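Local coordinates for protein NADH-rubredoxin oxidoreductase (Clostridium acetobutylicum, PDB 3KLJ) that carries electrons from NADH to rubredoxin through a bound FAD, within the dioxygen-scavenging chain of an obligate anaerobe, at residues A[12-17]-A[23-28]; A[29-34]-A[287-292]; A[18-23]-A[261-266]; A[36-41]-A[93-98]. All coordinates share one frame; numbering follows the deposited sequence. Where two conformers were deposited one is given.

Contact 1: A[12-17]-A[23-28]; sequences ILILGA and SAAKAA. With FAD (flavin-adenine dinucleotide), chain B.
The amide of Ala28 donates to Ala24 O at 2.8 Å, an ordinary helical bond that sets both methyls one turn apart on the face turned to strand 12-15. Two isoleucines of the strand meet this face. The chain of Ile12 ends with CD1 3.7 Å from Ala28 CB, methyl against methyl. Ile14 reaches further in: its CG1 lies anti to the carbonyl carbon (chi1 -65°) and the arm continues extended, which carries CD1 to the helix backbone, 3.5 Å from Ala25 N. Ile14 CD1 also lies 3.8 Å from Ala25 CB and touches Ala24 CB. Small alanines suit this face because they let the branched isoleucines come up to the helix. Strand and helix run nearly antiparallel, at 163° with axes 9.7 Å apart, as in the opening beta-alpha-beta unit of a Rossmann-type FAD-binding domain, here made of strand 12-15, helix 19-28 and strand 35-38. Leu13 and Leu15 alternate onto the other face of the sheet, where Leu15 CD2 lies 3.4 Å from FAD N1A. Past the strand, Gly16 begins the glycine-rich turn; having no side chain, it brings its CA to 3.2 Å from FAD O4B.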
# COMPACT_ATOMS: atom_id res chain seq x y z
N ILE A 12 6.28 4.30 26.09
CA ILE A 12 6.23 4.12 24.64
C ILE A 12 5.08 4.92 24.03
O ILE A 12 3.90 4.67 24.32
CB ILE A 12 6.10 2.63 24.24
CG1 ILE A 12 7.18 1.80 24.94
CG2 ILE A 12 6.13 2.48 22.71
CD1 ILE A 12 7.36 0.44 24.36
N LEU A 13 5.45 5.89 23.19
CA LEU A 13 4.51 6.67 22.43
C LEU A 13 4.48 6.15 21.00
O LEU A 13 5.52 6.08 20.34
CB LEU A 13 4.91 8.14 22.39
CG LEU A 13 3.82 9.19 22.57
CD1 LEU A 13 4.11 10.46 21.76
CD2 LEU A 13 2.41 8.66 22.31
N ILE A 14 3.29 5.78 20.54
CA ILE A 14 3.09 5.31 19.18
C ILE A 14 2.29 6.34 18.39
O ILE A 14 1.11 6.62 18.69
CB ILE A 14 2.41 3.92 19.17
CG1 ILE A 14 3.35 2.88 19.80
CG2 ILE A 14 2.04 3.49 17.75
CD1 ILE A 14 2.70 1.54 20.03
N LEU A 15 2.94 6.91 17.38
CA LEU A 15 2.36 7.95 16.55
C LEU A 15 1.72 7.33 15.30
O LEU A 15 2.41 7.00 14.32
CB LEU A 15 3.45 8.96 16.18
CG LEU A 15 3.06 10.40 15.83
CD1 LEU A 15 4.30 11.34 15.86
CD2 LEU A 15 2.35 10.46 14.47
N GLY A 16 0.40 7.18 15.36
CA GLY A 16 -0.40 6.55 14.31
C GLY A 16 -0.90 5.18 14.75
O GLY A 16 -0.12 4.36 15.24
N ALA A 17 -2.19 4.93 14.58
CA ALA A 17 -2.78 3.66 14.99
C ALA A 17 -3.40 2.90 13.80
O ALA A 17 -4.61 2.68 13.73
CB ALA A 17 -3.79 3.87 16.12
N SER A 23 0.82 -3.34 15.55
CA SER A 23 1.84 -4.38 15.69
C SER A 23 2.92 -3.98 16.70
O SER A 23 3.40 -4.82 17.47
CB SER A 23 2.46 -4.72 14.34
OG SER A 23 3.34 -5.82 14.46
N ALA A 24 3.30 -2.70 16.72
CA ALA A 24 4.28 -2.23 17.72
C ALA A 24 3.73 -2.33 19.14
O ALA A 24 4.42 -2.80 20.05
CB ALA A 24 4.72 -0.81 17.42
N ALA A 25 2.49 -1.88 19.34
CA ALA A 25 1.82 -1.98 20.65
C ALA A 25 1.79 -3.42 21.12
O ALA A 25 2.27 -3.73 22.23
CB ALA A 25 0.41 -1.39 20.60
N LYS A 26 1.27 -4.31 20.27
CA LYS A 26 1.22 -5.74 20.54
C LYS A 26 2.60 -6.32 20.91
O LYS A 26 2.71 -7.11 21.84
CB LYS A 26 0.62 -6.49 19.35
CG LYS A 26 0.55 -8.01 19.53
CD LYS A 26 -0.03 -8.69 18.28
CE LYS A 26 0.09 -10.21 18.37
NZ LYS A 26 -0.70 -10.89 17.30
N ALA A 27 3.63 -5.92 20.17
CA ALA A 27 5.00 -6.35 20.44
C ALA A 27 5.53 -5.83 21.78
O ALA A 27 6.21 -6.55 22.50
CB ALA A 27 5.92 -5.95 19.30
N ALA A 28 5.19 -4.59 22.11
CA ALA A 28 5.61 -3.95 23.37
C ALA A 28 4.93 -4.56 24.61
O ALA A 28 5.44 -4.40 25.73
CB ALA A 28 5.34 -2.45 23.31
PA FAD B . -1.73 3.22 7.93
O1A FAD B . -1.92 4.35 6.95
O2A FAD B . -2.61 2.04 7.64
O5B FAD B . -1.99 3.76 9.41
C5B FAD B . -1.40 4.95 9.88
C4B FAD B . -2.36 5.67 10.83
O4B FAD B . -1.72 6.81 11.39
C3B FAD B . -3.59 6.18 10.08
O3B FAD B . -4.76 5.75 10.77
C2B FAD B . -3.46 7.69 10.10
O2B FAD B . -4.71 8.33 10.24
C1B FAD B . -2.59 7.93 11.32
N9A FAD B . -1.82 9.19 11.26
C8A FAD B . -1.28 9.79 10.16
N7A FAD B . -0.66 10.93 10.55
C5A FAD B . -0.79 11.06 11.88
C6A FAD B . -0.36 12.04 12.78
N6A FAD B . 0.08 13.21 12.32
N1A FAD B . -0.66 11.90 14.12
C2A FAD B . -1.38 10.81 14.57
N3A FAD B . -1.82 9.85 13.68
C4A FAD B . -1.52 9.97 12.35
N1 FAD B . -1.41 -3.61 1.13
C2 FAD B . -1.11 -4.90 0.73
O2 FAD B . -0.06 -5.41 1.09
N3 FAD B . -1.99 -5.63 -0.04
C4 FAD B . -3.18 -5.06 -0.44
O4 FAD B . -3.94 -5.73 -1.14
C4X FAD B . -3.49 -3.75 -0.06
N5 FAD B . -4.69 -3.16 -0.44
C5X FAD B . -4.99 -1.86 -0.05
C6 FAD B . -6.20 -1.27 -0.45
C7 FAD B . -6.50 0.04 -0.04
C7M FAD B . -7.79 0.67 -0.46
C8 FAD B . -5.59 0.75 0.74
C8M FAD B . -5.88 2.16 1.19
C9 FAD B . -4.39 0.16 1.13
C9A FAD B . -4.09 -1.15 0.73
N10 FAD B . -2.89 -1.74 1.13
C10 FAD B . -2.59 -3.03 0.73
C1' FAD B . -1.91 -0.97 1.95
C2' FAD B . -1.99 -1.30 3.42
O2' FAD B . -3.25 -0.88 3.90
C3' FAD B . -0.88 -0.54 4.11
O3' FAD B . 0.37 -1.05 3.70
C4' FAD B . -0.95 -0.62 5.63
O4' FAD B . -2.21 -0.15 6.10
C5' FAD B . 0.14 0.27 6.21
O5' FAD B . -0.06 0.33 7.60
P FAD B . 0.56 1.54 8.43
O1P FAD B . 0.23 1.33 9.90
O2P FAD B . 2.03 1.71 8.14
O3P FAD B . -0.16 2.87 7.86

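Contact 2: A[29-34]-A[287-292]; sequences LGKCDD and AGLNAC
Cys32 and Cys292 face one another across this surface contact, their CA atoms 5.9 Å apart, a separation compatible with the disulfide established experimentally for the pair. Both cysteines were deposited in two conformers. In the pair described here the bond is open, with Cys32 SG 3.6 Å from Cys292 SG, and Cys292 SG turned anti to its own backbone N (chi1 -157°) towards the backbone joining Lys31 and Cys32. Its very close approaches there belong to one alternate conformer and are best treated as doubtful. Cysteine suits both places because its thiol can be oxidised to a covalent link between the two segments. Beside the sulfurs, the extended chain of Lys31 slants across Leu289, its CE lying 3.8 Å from Leu289 CD1. This methyl is a greasy rest for the methylenes, while the ammonium beyond them forms a salt bridge with Glu294, just past the helix end. The backbone around Cys32 probably helps to place it: Gly30 turns the chain with a positive phi of 77° soon after helix 19-28 ends, and Asp34 joins Ile12 through backbone hydrogen bonding. Cys292 directly follows helix 277-291. The contact thus ties the turn between helix 19-28 and strand 35-38 to the C-terminal end of helix 277-291, whose Ala287 and Ala291 pack on Ile109 of strand 107-110.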
# COMPACT_ATOMS: atom_id res chain seq x y z
N LEU A 29 3.80 -5.23 24.41
CA LEU A 29 3.02 -5.85 25.50
C LEU A 29 3.80 -6.84 26.35
O LEU A 29 4.58 -7.64 25.83
CB LEU A 29 1.77 -6.55 24.95
CG LEU A 29 0.44 -5.83 25.07
CD1 LEU A 29 -0.63 -6.57 24.27
CD2 LEU A 29 0.03 -5.71 26.54
N GLY A 30 3.57 -6.79 27.65
CA GLY A 30 4.26 -7.64 28.61
C GLY A 30 5.68 -7.17 28.89
O GLY A 30 6.14 -7.24 30.03
N LYS A 31 6.35 -6.69 27.85
CA LYS A 31 7.73 -6.23 27.98
C LYS A 31 7.80 -4.81 28.55
O LYS A 31 8.58 -4.55 29.47
CB LYS A 31 8.45 -6.33 26.63
CG LYS A 31 7.98 -7.48 25.75
CD LYS A 31 8.98 -7.84 24.67
CE LYS A 31 8.65 -9.23 24.13
NZ LYS A 31 9.78 -9.86 23.41
N CYS A 32 7.00 -3.90 28.00
CA CYS A 32 6.84 -2.56 28.57
C CYS A 32 5.43 -2.39 29.12
O CYS A 32 4.49 -3.02 28.64
CB CYS A 32 7.17 -1.45 27.57
SG CYS A 32 8.60 -0.45 28.05
N ASP A 33 5.30 -1.56 30.14
CA ASP A 33 4.02 -1.48 30.88
C ASP A 33 3.27 -0.15 30.78
O ASP A 33 2.31 0.08 31.52
CB ASP A 33 4.23 -1.89 32.36
CG ASP A 33 5.06 -0.88 33.14
OD1 ASP A 33 5.79 -0.07 32.52
OD2 ASP A 33 4.98 -0.89 34.39
N ASP A 34 3.70 0.72 29.86
CA ASP A 34 3.11 2.04 29.71
C ASP A 34 3.14 2.47 28.24
O ASP A 34 4.07 3.14 27.79
CB ASP A 34 3.85 3.05 30.60
CG ASP A 34 3.19 4.42 30.62
OD1 ASP A 34 2.08 4.59 30.08
OD2 ASP A 34 3.80 5.34 31.20
N ALA A 287 9.98 -2.67 15.65
CA ALA A 287 10.03 -1.38 16.33
C ALA A 287 9.59 -1.46 17.80
O ALA A 287 10.25 -0.90 18.67
CB ALA A 287 9.20 -0.33 15.57
N GLY A 288 8.46 -2.13 18.06
CA GLY A 288 7.95 -2.29 19.42
C GLY A 288 8.93 -3.05 20.31
O GLY A 288 9.20 -2.65 21.46
N LEU A 289 9.47 -4.14 19.77
CA LEU A 289 10.47 -4.99 20.42
C LEU A 289 11.74 -4.22 20.79
O LEU A 289 12.25 -4.35 21.91
CB LEU A 289 10.83 -6.17 19.49
CG LEU A 289 10.30 -7.61 19.69
CD1 LEU A 289 9.11 -7.78 20.66
CD2 LEU A 289 10.02 -8.28 18.34
N ASN A 290 12.25 -3.43 19.84
CA ASN A 290 13.46 -2.64 20.06
C ASN A 290 13.23 -1.51 21.06
O ASN A 290 14.08 -1.25 21.93
CB ASN A 290 13.99 -2.08 18.73
CG ASN A 290 14.89 -3.05 18.00
OD1 ASN A 290 16.10 -3.12 18.26
ND2 ASN A 290 14.33 -3.78 17.06
N ALA A 291 12.08 -0.84 20.94
CA ALA A 291 11.68 0.22 21.87
C ALA A 291 11.61 -0.29 23.32
O ALA A 291 11.77 0.48 24.27
CB ALA A 291 10.35 0.80 21.46
N CYS A 292 11.39 -1.60 23.46
CA CYS A 292 11.39 -2.23 24.78
C CYS A 292 12.73 -2.91 25.09
O CYS A 292 12.83 -3.71 26.03
CB CYS A 292 10.23 -3.21 24.90
SG CYS A 292 9.78 -3.51 26.61

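Contact 3: A[18-23]-A[261-266]; sequences GPAGFS and YACGDV. With FAD (flavin-adenine dinucleotide), chain B.
Ala20, in the first turn of helix 19-28, presses its methyl against the chain at Cys263 and Gly264: CB lies 3.7 Å from Cys263 O and 4.0 Å from Gly264 CA. A CB on Gly264 would run into both Ala20 CB and FAD O2P, which together with the positive phi (87°) explains the glycine. Between the two segments sits the phosphate on the flavin side of FAD. Ala20 N donates to O1P at 2.7 Å, while Asp265 N reaches another oxygen of the same phosphate, O2P, at 2.9 Å and nearly straight (164°). The side chain of Asp265 then runs on along the cofactor. Its CB passes 3.6 Å from O2P, CG lies 3.5 Å from C5', OD1 is held by the hydroxyl of Ser114, and OD2 accepts the ribityl hydroxyl O3' at 2.8 Å. Gly18, the N-cap, and Gly21 belong to a GxGxxG sequence of the Rossmann type, and this tight turn brings the start of the helix up to the pyrophosphate. Neither segment offers a cationic side chain here; backbone amides bind the phosphate, and the positive end of the helix dipole would be expected to help balance its charge.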
# COMPACT_ATOMS: atom_id res chain seq x y z
N GLY A 18 -2.55 2.53 12.85
CA GLY A 18 -2.92 1.62 11.79
C GLY A 18 -2.29 0.28 12.11
O GLY A 18 -1.87 0.05 13.26
N PRO A 19 -2.19 -0.60 11.11
CA PRO A 19 -1.58 -1.93 11.30
C PRO A 19 -0.15 -1.89 11.85
O PRO A 19 0.21 -2.72 12.70
CB PRO A 19 -1.63 -2.54 9.89
CG PRO A 19 -2.84 -1.87 9.27
CD PRO A 19 -2.80 -0.46 9.77
N ALA A 20 0.65 -0.92 11.41
CA ALA A 20 2.04 -0.83 11.90
C ALA A 20 2.08 -0.45 13.37
O ALA A 20 2.72 -1.14 14.17
CB ALA A 20 2.88 0.13 11.06
N GLY A 21 1.40 0.65 13.72
CA GLY A 21 1.23 1.05 15.11
C GLY A 21 0.68 -0.05 16.00
O GLY A 21 1.19 -0.31 17.09
N PHE A 22 -0.38 -0.72 15.53
CA PHE A 22 -0.94 -1.83 16.29
C PHE A 22 0.10 -2.91 16.58
O PHE A 22 0.24 -3.34 17.73
CB PHE A 22 -2.15 -2.46 15.60
CG PHE A 22 -2.51 -3.78 16.20
CD1 PHE A 22 -3.22 -3.84 17.40
CD2 PHE A 22 -2.05 -4.97 15.63
CE1 PHE A 22 -3.51 -5.06 17.99
CE2 PHE A 22 -2.34 -6.20 16.22
CZ PHE A 22 -3.07 -6.24 17.40
N SER A 23 0.82 -3.34 15.55
CA SER A 23 1.84 -4.38 15.69
C SER A 23 2.92 -3.98 16.70
O SER A 23 3.40 -4.82 17.47
CB SER A 23 2.46 -4.72 14.34
OG SER A 23 3.34 -5.82 14.46
N TYR A 261 11.83 5.70 16.55
CA TYR A 261 11.71 4.60 15.59
C TYR A 261 10.64 4.94 14.57
O TYR A 261 9.83 5.83 14.79
CB TYR A 261 11.30 3.30 16.29
CG TYR A 261 12.22 2.87 17.41
CD1 TYR A 261 12.20 3.52 18.64
CD2 TYR A 261 13.12 1.82 17.24
CE1 TYR A 261 13.04 3.13 19.68
CE2 TYR A 261 13.96 1.42 18.27
CZ TYR A 261 13.92 2.09 19.49
OH TYR A 261 14.75 1.71 20.51
N ALA A 262 10.66 4.23 13.44
CA ALA A 262 9.57 4.28 12.47
C ALA A 262 9.36 2.91 11.81
O ALA A 262 10.26 2.07 11.82
CB ALA A 262 9.85 5.35 11.42
N CYS A 263 8.18 2.71 11.24
CA CYS A 263 7.78 1.39 10.75
C CYS A 263 6.57 1.47 9.85
O CYS A 263 5.70 2.32 10.04
CB CYS A 263 7.47 0.44 11.92
SG CYS A 263 6.36 1.12 13.16
N GLY A 264 6.51 0.57 8.87
CA GLY A 264 5.35 0.45 7.99
C GLY A 264 5.46 1.40 6.81
O GLY A 264 6.57 1.71 6.35
N ASP A 265 4.31 1.89 6.36
CA ASP A 265 4.20 2.72 5.15
C ASP A 265 5.03 4.01 5.17
O ASP A 265 5.41 4.50 4.11
CB ASP A 265 2.73 3.07 4.89
CG ASP A 265 2.04 2.11 3.95
OD1 ASP A 265 1.14 2.55 3.20
OD2 ASP A 265 2.38 0.91 3.96
N VAL A 266 5.27 4.55 6.37
CA VAL A 266 6.00 5.81 6.51
C VAL A 266 7.54 5.63 6.41
O VAL A 266 8.27 6.60 6.24
CB VAL A 266 5.66 6.53 7.85
CG1 VAL A 266 6.34 5.82 9.04
CG2 VAL A 266 6.09 8.02 7.80
PA FAD B . -1.73 3.22 7.93
O1A FAD B . -1.92 4.35 6.95
O2A FAD B . -2.61 2.04 7.64
O5B FAD B . -1.99 3.76 9.41
C5B FAD B . -1.40 4.95 9.88
C4B FAD B . -2.36 5.67 10.83
O4B FAD B . -1.72 6.81 11.39
C3B FAD B . -3.59 6.18 10.08
O3B FAD B . -4.76 5.75 10.77
C2B FAD B . -3.46 7.69 10.10
O2B FAD B . -4.71 8.33 10.24
C1B FAD B . -2.59 7.93 11.32
N9A FAD B . -1.82 9.19 11.26
C8A FAD B . -1.28 9.79 10.16
N7A FAD B . -0.66 10.93 10.55
C5A FAD B . -0.79 11.06 11.88
C6A FAD B . -0.36 12.04 12.78
N6A FAD B . 0.08 13.21 12.32
N1A FAD B . -0.66 11.90 14.12
C2A FAD B . -1.38 10.81 14.57
N3A FAD B . -1.82 9.85 13.68
C4A FAD B . -1.52 9.97 12.35
N1 FAD B . -1.41 -3.61 1.13
C2 FAD B . -1.11 -4.90 0.73
O2 FAD B . -0.06 -5.41 1.09
N3 FAD B . -1.99 -5.63 -0.04
C4 FAD B . -3.18 -5.06 -0.44
O4 FAD B . -3.94 -5.73 -1.14
C4X FAD B . -3.49 -3.75 -0.06
N5 FAD B . -4.69 -3.16 -0.44
C5X FAD B . -4.99 -1.86 -0.05
C6 FAD B . -6.20 -1.27 -0.45
C7 FAD B . -6.50 0.04 -0.04
C7M FAD B . -7.79 0.67 -0.46
C8 FAD B . -5.59 0.75 0.74
C8M FAD B . -5.88 2.16 1.19
C9 FAD B . -4.39 0.16 1.13
C9A FAD B . -4.09 -1.15 0.73
N10 FAD B . -2.89 -1.74 1.13
C10 FAD B . -2.59 -3.03 0.73
C1' FAD B . -1.91 -0.97 1.95
C2' FAD B . -1.99 -1.30 3.42
O2' FAD B . -3.25 -0.88 3.90
C3' FAD B . -0.88 -0.54 4.11
O3' FAD B . 0.37 -1.05 3.70
C4' FAD B . -0.95 -0.62 5.63
O4' FAD B . -2.21 -0.15 6.10
C5' FAD B . 0.14 0.27 6.21
O5' FAD B . -0.06 0.33 7.60
P FAD B . 0.56 1.54 8.43
O1P FAD B . 0.23 1.33 9.90
O2P FAD B . 2.03 1.71 8.14
O3P FAD B . -0.16 2.87 7.86

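Contact 4: A[36-41]-A[93-98]; sequences TMINSE and KLVTLK. With FAD (flavin-adenine dinucleotide), chain B.
A single methyl, Ile38 CG2, lies between Leu97 and the cofactor and touches both: it is 3.9 Å from Leu97 CD2 and 3.8 Å from C2A of the FAD adenine. The other branch reaches the same leucine methyl, the two side chains slanting past each other, with Ile38 CD1 4.0 Å from Leu97 CD2, and looks more distantly towards Val95 CG1. With CG1 anti to the carbonyl carbon (chi1 -60°) and CG2 anti to the backbone N, the branch at CB gives two arms that both meet Leu97 CD2, while CG2 serves the adenine as well. Just beyond, three polar residues receive the adenosine ribose, in the manner of Rossmann-type domains, where the end of the second strand meets this sugar. Ser40 OG approaches O2B, though so closely that its bond length is doubtful. O3B has Glu41 OE2 at 2.8 Å and Asn39 OD1 at 3.0 Å. Further bonds hold these acceptors: Asn39 OD1 also takes the amide of Ala17, and Glu41 is paired with Arg48, itself a ligand of FAD, and bonded to Tyr46. No hydrogen bond joins the two strands; side chains alone pack strand 35-38 of the parallel sheet against strand 94-97, the middle strand of a three-stranded antiparallel sheet between 85-89 and 102-104.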
# COMPACT_ATOMS: atom_id res chain seq x y z
N THR A 36 1.09 4.20 24.92
CA THR A 36 0.07 5.11 24.41
C THR A 36 0.13 5.23 22.89
O THR A 36 1.20 5.43 22.32
CB THR A 36 0.23 6.51 25.02
OG1 THR A 36 0.11 6.41 26.43
CG2 THR A 36 -0.82 7.48 24.51
N MET A 37 -1.03 5.11 22.25
CA MET A 37 -1.16 5.26 20.82
C MET A 37 -1.96 6.51 20.49
O MET A 37 -3.05 6.72 21.03
CB MET A 37 -1.89 4.06 20.22
CG MET A 37 -1.31 2.71 20.59
SD MET A 37 -2.20 1.40 19.73
CE MET A 37 -1.46 1.58 18.10
N ILE A 38 -1.42 7.33 19.59
CA ILE A 38 -2.12 8.49 19.06
C ILE A 38 -2.68 8.15 17.68
O ILE A 38 -1.94 7.66 16.84
CB ILE A 38 -1.15 9.70 18.93
CG1 ILE A 38 -0.56 10.07 20.29
CG2 ILE A 38 -1.86 10.90 18.29
CD1 ILE A 38 0.75 10.83 20.20
N ASN A 39 -3.97 8.39 17.45
CA ASN A 39 -4.53 8.18 16.10
C ASN A 39 -5.43 9.30 15.61
O ASN A 39 -6.34 9.72 16.31
CB ASN A 39 -5.27 6.84 16.00
CG ASN A 39 -5.46 6.38 14.54
OD1 ASN A 39 -4.52 6.36 13.72
ND2 ASN A 39 -6.68 5.99 14.23
N SER A 40 -5.17 9.75 14.38
CA SER A 40 -5.90 10.86 13.77
C SER A 40 -7.35 10.50 13.44
O SER A 40 -8.21 11.38 13.43
CB SER A 40 -5.17 11.36 12.52
OG SER A 40 -5.16 10.35 11.52
N GLU A 41 -7.61 9.22 13.18
CA GLU A 41 -8.95 8.72 12.87
C GLU A 41 -9.76 8.46 14.15
O GLU A 41 -9.19 8.37 15.24
CB GLU A 41 -8.89 7.44 12.03
CG GLU A 41 -8.00 7.52 10.78
CD GLU A 41 -8.16 6.31 9.85
OE1 GLU A 41 -9.30 5.87 9.63
OE2 GLU A 41 -7.14 5.81 9.34
N LYS A 93 11.94 15.27 24.20
CA LYS A 93 11.08 14.09 24.06
C LYS A 93 9.61 14.45 24.23
O LYS A 93 8.89 13.85 25.02
CB LYS A 93 11.52 12.98 25.02
CG LYS A 93 12.90 12.40 24.70
CD LYS A 93 13.15 11.11 25.46
CE LYS A 93 14.30 10.32 24.83
NZ LYS A 93 14.54 9.05 25.57
N LEU A 94 9.18 15.45 23.46
CA LEU A 94 7.80 15.94 23.51
C LEU A 94 7.19 15.93 22.12
O LEU A 94 7.81 16.40 21.16
CB LEU A 94 7.74 17.36 24.10
CG LEU A 94 8.23 17.66 25.53
CD1 LEU A 94 8.21 19.16 25.81
CD2 LEU A 94 7.40 16.94 26.58
N VAL A 95 5.98 15.39 22.02
CA VAL A 95 5.22 15.44 20.78
C VAL A 95 4.07 16.43 20.95
O VAL A 95 3.34 16.37 21.94
CB VAL A 95 4.72 14.02 20.38
CG1 VAL A 95 3.69 14.09 19.26
CG2 VAL A 95 5.90 13.14 19.97
N THR A 96 3.94 17.35 20.00
CA THR A 96 2.87 18.34 20.05
C THR A 96 1.74 17.94 19.13
O THR A 96 1.95 17.64 17.95
CB THR A 96 3.37 19.74 19.65
OG1 THR A 96 4.50 20.09 20.45
CG2 THR A 96 2.28 20.78 19.85
N LEU A 97 0.53 17.93 19.69
CA LEU A 97 -0.67 17.61 18.95
C LEU A 97 -1.34 18.86 18.38
O LEU A 97 -0.95 19.99 18.70
CB LEU A 97 -1.66 16.85 19.85
CG LEU A 97 -1.11 15.59 20.54
CD1 LEU A 97 -1.99 15.19 21.72
CD2 LEU A 97 -0.94 14.43 19.56
N LYS A 98 -2.34 18.64 17.53
CA LYS A 98 -3.13 19.70 16.91
C LYS A 98 -3.78 20.62 17.96
O LYS A 98 -3.75 21.84 17.82
CB LYS A 98 -4.19 19.09 15.97
CG LYS A 98 -4.97 20.12 15.15
CD LYS A 98 -4.13 20.72 14.03
CE LYS A 98 -4.73 22.01 13.51
NZ LYS A 98 -4.03 22.48 12.29
PA FAD B . -1.73 3.22 7.93
O1A FAD B . -1.92 4.35 6.95
O2A FAD B . -2.61 2.04 7.64
O5B FAD B . -1.99 3.76 9.41
C5B FAD B . -1.40 4.95 9.88
C4B FAD B . -2.36 5.67 10.83
O4B FAD B . -1.72 6.81 11.39
C3B FAD B . -3.59 6.18 10.08
O3B FAD B . -4.76 5.75 10.77
C2B FAD B . -3.46 7.69 10.10
O2B FAD B . -4.71 8.33 10.24
C1B FAD B . -2.59 7.93 11.32
N9A FAD B . -1.82 9.19 11.26
C8A FAD B . -1.28 9.79 10.16
N7A FAD B . -0.66 10.93 10.55
C5A FAD B . -0.79 11.06 11.88
C6A FAD B . -0.36 12.04 12.78
N6A FAD B . 0.08 13.21 12.32
N1A FAD B . -0.66 11.90 14.12
C2A FAD B . -1.38 10.81 14.57
N3A FAD B . -1.82 9.85 13.68
C4A FAD B . -1.52 9.97 12.35
N1 FAD B . -1.41 -3.61 1.13
C2 FAD B . -1.11 -4.90 0.73
O2 FAD B . -0.06 -5.41 1.09
N3 FAD B . -1.99 -5.63 -0.04
C4 FAD B . -3.18 -5.06 -0.44
O4 FAD B . -3.94 -5.73 -1.14
C4X FAD B . -3.49 -3.75 -0.06
N5 FAD B . -4.69 -3.16 -0.44
C5X FAD B . -4.99 -1.86 -0.05
C6 FAD B . -6.20 -1.27 -0.45
C7 FAD B . -6.50 0.04 -0.04
C7M FAD B . -7.79 0.67 -0.46
C8 FAD B . -5.59 0.75 0.74
C8M FAD B . -5.88 2.16 1.19
C9 FAD B . -4.39 0.16 1.13
C9A FAD B . -4.09 -1.15 0.73
N10 FAD B . -2.89 -1.74 1.13
C10 FAD B . -2.59 -3.03 0.73
C1' FAD B . -1.91 -0.97 1.95
C2' FAD B . -1.99 -1.30 3.42
O2' FAD B . -3.25 -0.88 3.90
C3' FAD B . -0.88 -0.54 4.11
O3' FAD B . 0.37 -1.05 3.70
C4' FAD B . -0.95 -0.62 5.63
O4' FAD B . -2.21 -0.15 6.10
C5' FAD B . 0.14 0.27 6.21
O5' FAD B . -0.06 0.33 7.60
P FAD B . 0.56 1.54 8.43
O1P FAD B . 0.23 1.33 9.90
O2P FAD B . 2.03 1.71 8.14
O3P FAD B . -0.16 2.87 7.86

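In the fold
From the N terminus, contact 1 closes first, a short loop folding helix 19-28 back on strand 12-15. Contact 3 starts at the beginning of that helix, crossing contact 1 at the shared Ser23, and closes only at 261-266, after the whole NADH-binding domain. Contact 2 begins at 29-34 and ends at 287-292, so it crosses contact 3. Contact 4, between 36-41 and 93-98, lies within the spans of both. Contacts 1, 3 and 4 all reach the parallel sheet and touch FAD, from adenine to ribityl chain; contact 2 lies away from the cofactor. Contacts 2 and 3 tie the early portion of the FAD-binding domain to the late one, while 1 and 4 build the early portion itself.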